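Glycinin A3B4 subunit (PDB 2D5F) serves as a seed storage protein of soybean, an 11S globulin with two cupin domains that assembles into hexamers. Local coordinates at residues B[85-90]-B[110-115]. Sequence-based numbering, arbitrary orientation.
Sequences CPETFE and SHQKIR
Cys-85, in a disulfide with Cys-327, lies beside the end of the Gln-112 side chain, and Pro-86 O faces the CG of the same residue. Glu-87 sets its CB against His-111 O (3.4 Å), while its chain bends so that OE2 lies 3.1 Å from CG of Gln-112, the carboxylate and the amide nearly coplanar (9° apart). A water joins Thr-88 to Lys-113: it donates to OG1 of Thr-88 and accepts from N of Lys-113, 2.9 Å away; OG1 also bonds Asp-342 O of a second subunit. At Phe-89 the backbones pair, N to His-111 O (3.2 Å) and O to His-111 N (3.0 Å). With CG beside its own backbone N (chi1 -88°), the Phe-89 ring reaches the bend after His-111 and takes a CH-pi contact from Lys-113 CA, 3.9 Å from the ring centroid; Ile-114 N lies over the same face. The bend itself is braced by His-111 ND1, which donates to Gln-112 O (2.7 Å) with the acceptor in the imidazole plane. Glu-90 meets Ser-110 CB to CB, its carboxylate bound by Ser-487 and Gly-488 of the second subunit. The arrangement is an antiparallel ladder of a cupin beta-sheet, where strand 89-92 pairs with the interrupted strand 107-118 at a subunit interface.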
ATOM      1  N   CYS B  85     -10.527  -0.355  22.928  1.00 25.03           N
ATOM      2  CA  CYS B  85      -9.559   0.683  23.263  1.00 25.46           C
ATOM      3  C   CYS B  85      -9.586   1.084  24.737  1.00 25.40           C
ATOM      4  O   CYS B  85     -10.639   1.063  25.373  1.00 25.58           O
ATOM      5  CB  CYS B  85      -9.806   1.903  22.396  1.00 22.78           C
ATOM      6  SG  CYS B  85      -9.359   1.632  20.655  1.00 26.43           S
ATOM      7  N   PRO B  86      -8.425   1.470  25.295  1.00 22.65           N
ATOM      8  CA  PRO B  86      -8.334   1.869  26.705  1.00 23.31           C
ATOM      9  C   PRO B  86      -9.047   3.185  26.995  1.00 20.84           C
ATOM     10  O   PRO B  86      -9.182   4.034  26.115  1.00 21.90           O
ATOM     11  CB  PRO B  86      -6.824   1.994  26.947  1.00 26.30           C
ATOM     12  CG  PRO B  86      -6.193   1.226  25.815  1.00 31.05           C
ATOM     13  CD  PRO B  86      -7.100   1.524  24.655  1.00 24.36           C
ATOM     14  N   GLU B  87      -9.500   3.349  28.234  1.00 22.14           N
ATOM     15  CA  GLU B  87     -10.172   4.579  28.635  1.00 21.54           C
ATOM     16  C   GLU B  87      -9.034   5.469  29.128  1.00 29.16           C
ATOM     17  O   GLU B  87      -8.625   5.373  30.291  1.00 28.77           O
ATOM     18  CB  GLU B  87     -11.167   4.300  29.767  1.00 26.26           C
ATOM     19  CG  GLU B  87     -11.816   2.918  29.714  1.00 32.01           C
ATOM     20  CD  GLU B  87     -12.430   2.594  28.362  1.00 31.25           C
ATOM     21  OE1 GLU B  87     -12.664   1.403  28.097  1.00 33.06           O
ATOM     22  OE2 GLU B  87     -12.686   3.521  27.568  1.00 30.25           O
ATOM     23  N   THR B  88      -8.520   6.317  28.237  1.00 22.50           N
ATOM     24  CA  THR B  88      -7.390   7.195  28.547  1.00 22.61           C
ATOM     25  C   THR B  88      -7.705   8.452  29.347  1.00 21.78           C
ATOM     26  O   THR B  88      -6.795   9.186  29.735  1.00 20.07           O
ATOM     27  CB  THR B  88      -6.653   7.618  27.258  1.00 25.19           C
ATOM     28  OG1 THR B  88      -7.535   8.392  26.436  1.00 25.72           O
ATOM     29  CG2 THR B  88      -6.191   6.388  26.482  1.00 25.60           C
ATOM     30  N   PHE B  89      -8.988   8.719  29.562  1.00 18.95           N
ATOM     31  CA  PHE B  89      -9.413   9.871  30.352  1.00 18.38           C
ATOM     32  C   PHE B  89      -9.891   9.296  31.683  1.00 21.65           C
ATOM     33  O   PHE B  89     -10.939   8.658  31.751  1.00 25.71           O
ATOM     34  CB  PHE B  89     -10.564  10.609  29.659  1.00 21.95           C
ATOM     35  CG  PHE B  89     -10.116  11.672  28.681  1.00 27.19           C
ATOM     36  CD1 PHE B  89      -9.025  11.459  27.840  1.00 25.24           C
ATOM     37  CD2 PHE B  89     -10.798  12.883  28.596  1.00 28.96           C
ATOM     38  CE1 PHE B  89      -8.618  12.438  26.933  1.00 23.28           C
ATOM     39  CE2 PHE B  89     -10.400  13.868  27.691  1.00 32.06           C
ATOM     40  CZ  PHE B  89      -9.303  13.643  26.856  1.00 23.56           C
ATOM     41  N   GLU B  90      -9.114   9.482  32.739  1.00 23.80           N
ATOM     42  CA  GLU B  90      -9.527   8.944  34.028  1.00 34.69           C
ATOM     43  C   GLU B  90      -9.477   9.993  35.127  1.00 34.55           C
ATOM     44  O   GLU B  90      -8.668  10.920  35.092  1.00 29.78           O
ATOM     45  CB  GLU B  90      -8.671   7.729  34.403  1.00 27.06           C
ATOM     46  CG  GLU B  90      -7.192   8.012  34.516  1.00 38.20           C
ATOM     47  CD  GLU B  90      -6.374   6.751  34.732  1.00 39.33           C
ATOM     48  OE1 GLU B  90      -5.134   6.860  34.808  1.00 46.42           O
ATOM     49  OE2 GLU B  90      -6.966   5.654  34.818  1.00 42.57           O
ATOM     50  N   SER B 110     -13.937   6.773  34.315  1.00 34.62           N
ATOM     51  CA  SER B 110     -12.970   6.736  33.232  1.00 32.03           C
ATOM     52  C   SER B 110     -13.774   6.483  31.968  1.00 34.13           C
ATOM     53  O   SER B 110     -14.820   5.829  32.004  1.00 31.27           O
ATOM     54  CB  SER B 110     -11.924   5.632  33.448  1.00 27.47           C
ATOM     55  OG  SER B 110     -12.502   4.342  33.420  1.00 31.01           O
ATOM     56  N   HIS B 111     -13.304   7.039  30.860  1.00 28.33           N
ATOM     57  CA  HIS B 111     -13.970   6.877  29.577  1.00 26.84           C
ATOM     58  C   HIS B 111     -12.977   7.228  28.479  1.00 23.82           C
ATOM     59  O   HIS B 111     -11.812   7.503  28.767  1.00 24.36           O
ATOM     60  CB  HIS B 111     -15.223   7.769  29.502  1.00 23.75           C
ATOM     61  CG  HIS B 111     -14.973   9.217  29.804  1.00 23.35           C
ATOM     62  ND1 HIS B 111     -14.313  10.059  28.934  1.00 25.84           N
ATOM     63  CD2 HIS B 111     -15.336   9.979  30.861  1.00 26.32           C
ATOM     64  CE1 HIS B 111     -14.285  11.279  29.442  1.00 25.71           C
ATOM     65  NE2 HIS B 111     -14.899  11.260  30.611  1.00 24.30           N
ATOM     66  N   GLN B 112     -13.418   7.210  27.229  1.00 19.99           N
ATOM     67  CA  GLN B 112     -12.510   7.530  26.136  1.00 27.51           C
ATOM     68  C   GLN B 112     -12.448   9.028  25.874  1.00 23.05           C
ATOM     69  O   GLN B 112     -13.234   9.799  26.418  1.00 20.88           O
ATOM     70  CB  GLN B 112     -12.894   6.749  24.862  1.00 18.23           C
ATOM     71  CG  GLN B 112     -12.591   5.260  24.990  1.00 21.69           C
ATOM     72  CD  GLN B 112     -12.945   4.430  23.762  1.00 24.64           C
ATOM     73  OE1 GLN B 112     -12.931   3.198  23.818  1.00 21.49           O
ATOM     74  NE2 GLN B 112     -13.259   5.092  22.656  1.00 15.01           N
ATOM     75  N   LYS B 113     -11.489   9.427  25.048  1.00 22.62           N
ATOM     76  CA  LYS B 113     -11.270  10.827  24.717  1.00 21.66           C
ATOM     77  C   LYS B 113     -12.520  11.614  24.334  1.00 29.15           C
ATOM     78  O   LYS B 113     -13.384  11.127  23.603  1.00 27.48           O
ATOM     79  CB  LYS B 113     -10.243  10.931  23.589  1.00 20.41           C
ATOM     80  CG  LYS B 113      -9.893  12.365  23.197  1.00 31.94           C
ATOM     81  CD  LYS B 113      -8.872  12.399  22.070  1.00 38.47           C
ATOM     82  CE  LYS B 113      -8.491  13.831  21.717  1.00 40.94           C
ATOM     83  NZ  LYS B 113      -7.331  13.866  20.785  1.00 42.34           N
ATOM     84  N   ILE B 114     -12.606  12.840  24.841  1.00 28.32           N
ATOM     85  CA  ILE B 114     -13.719  13.724  24.530  1.00 28.14           C
ATOM     86  C   ILE B 114     -13.190  14.721  23.515  1.00 28.31           C
ATOM     87  O   ILE B 114     -12.172  15.370  23.752  1.00 30.49           O
ATOM     88  CB  ILE B 114     -14.216  14.501  25.776  1.00 31.90           C
ATOM     89  CG1 ILE B 114     -14.745  13.518  26.824  1.00 37.78           C
ATOM     90  CG2 ILE B 114     -15.304  15.496  25.378  1.00 30.32           C
ATOM     91  CD1 ILE B 114     -15.836  12.592  26.306  1.00 31.45           C
ATOM     92  N   ARG B 115     -13.868  14.830  22.380  1.00 23.58           N
ATOM     93  CA  ARG B 115     -13.436  15.749  21.343  1.00 24.59           C
ATOM     94  C   ARG B 115     -14.394  16.926  21.264  1.00 26.78           C
ATOM     95  O   ARG B 115     -15.612  16.750  21.259  1.00 28.40           O
ATOM     96  CB  ARG B 115     -13.370  15.033  19.990  1.00 27.78           C
ATOM     97  CG  ARG B 115     -12.459  13.798  19.965  1.00 29.90           C
ATOM     98  CD  ARG B 115     -13.260  12.556  19.591  1.00 34.16           C
ATOM     99  NE  ARG B 115     -12.482  11.315  19.621  1.00 34.35           N
ATOM    100  CZ  ARG B 115     -11.609  10.942  18.690  1.00 33.55           C
ATOM    101  NH1 ARG B 115     -10.958   9.795  18.817  1.00 39.50           N
ATOM    102  NH2 ARG B 115     -11.389  11.707  17.631  1.00 37.29           N
TER
HETATM  103  O   HOH W   1      -9.507   7.399  24.761  1.00 32.97           O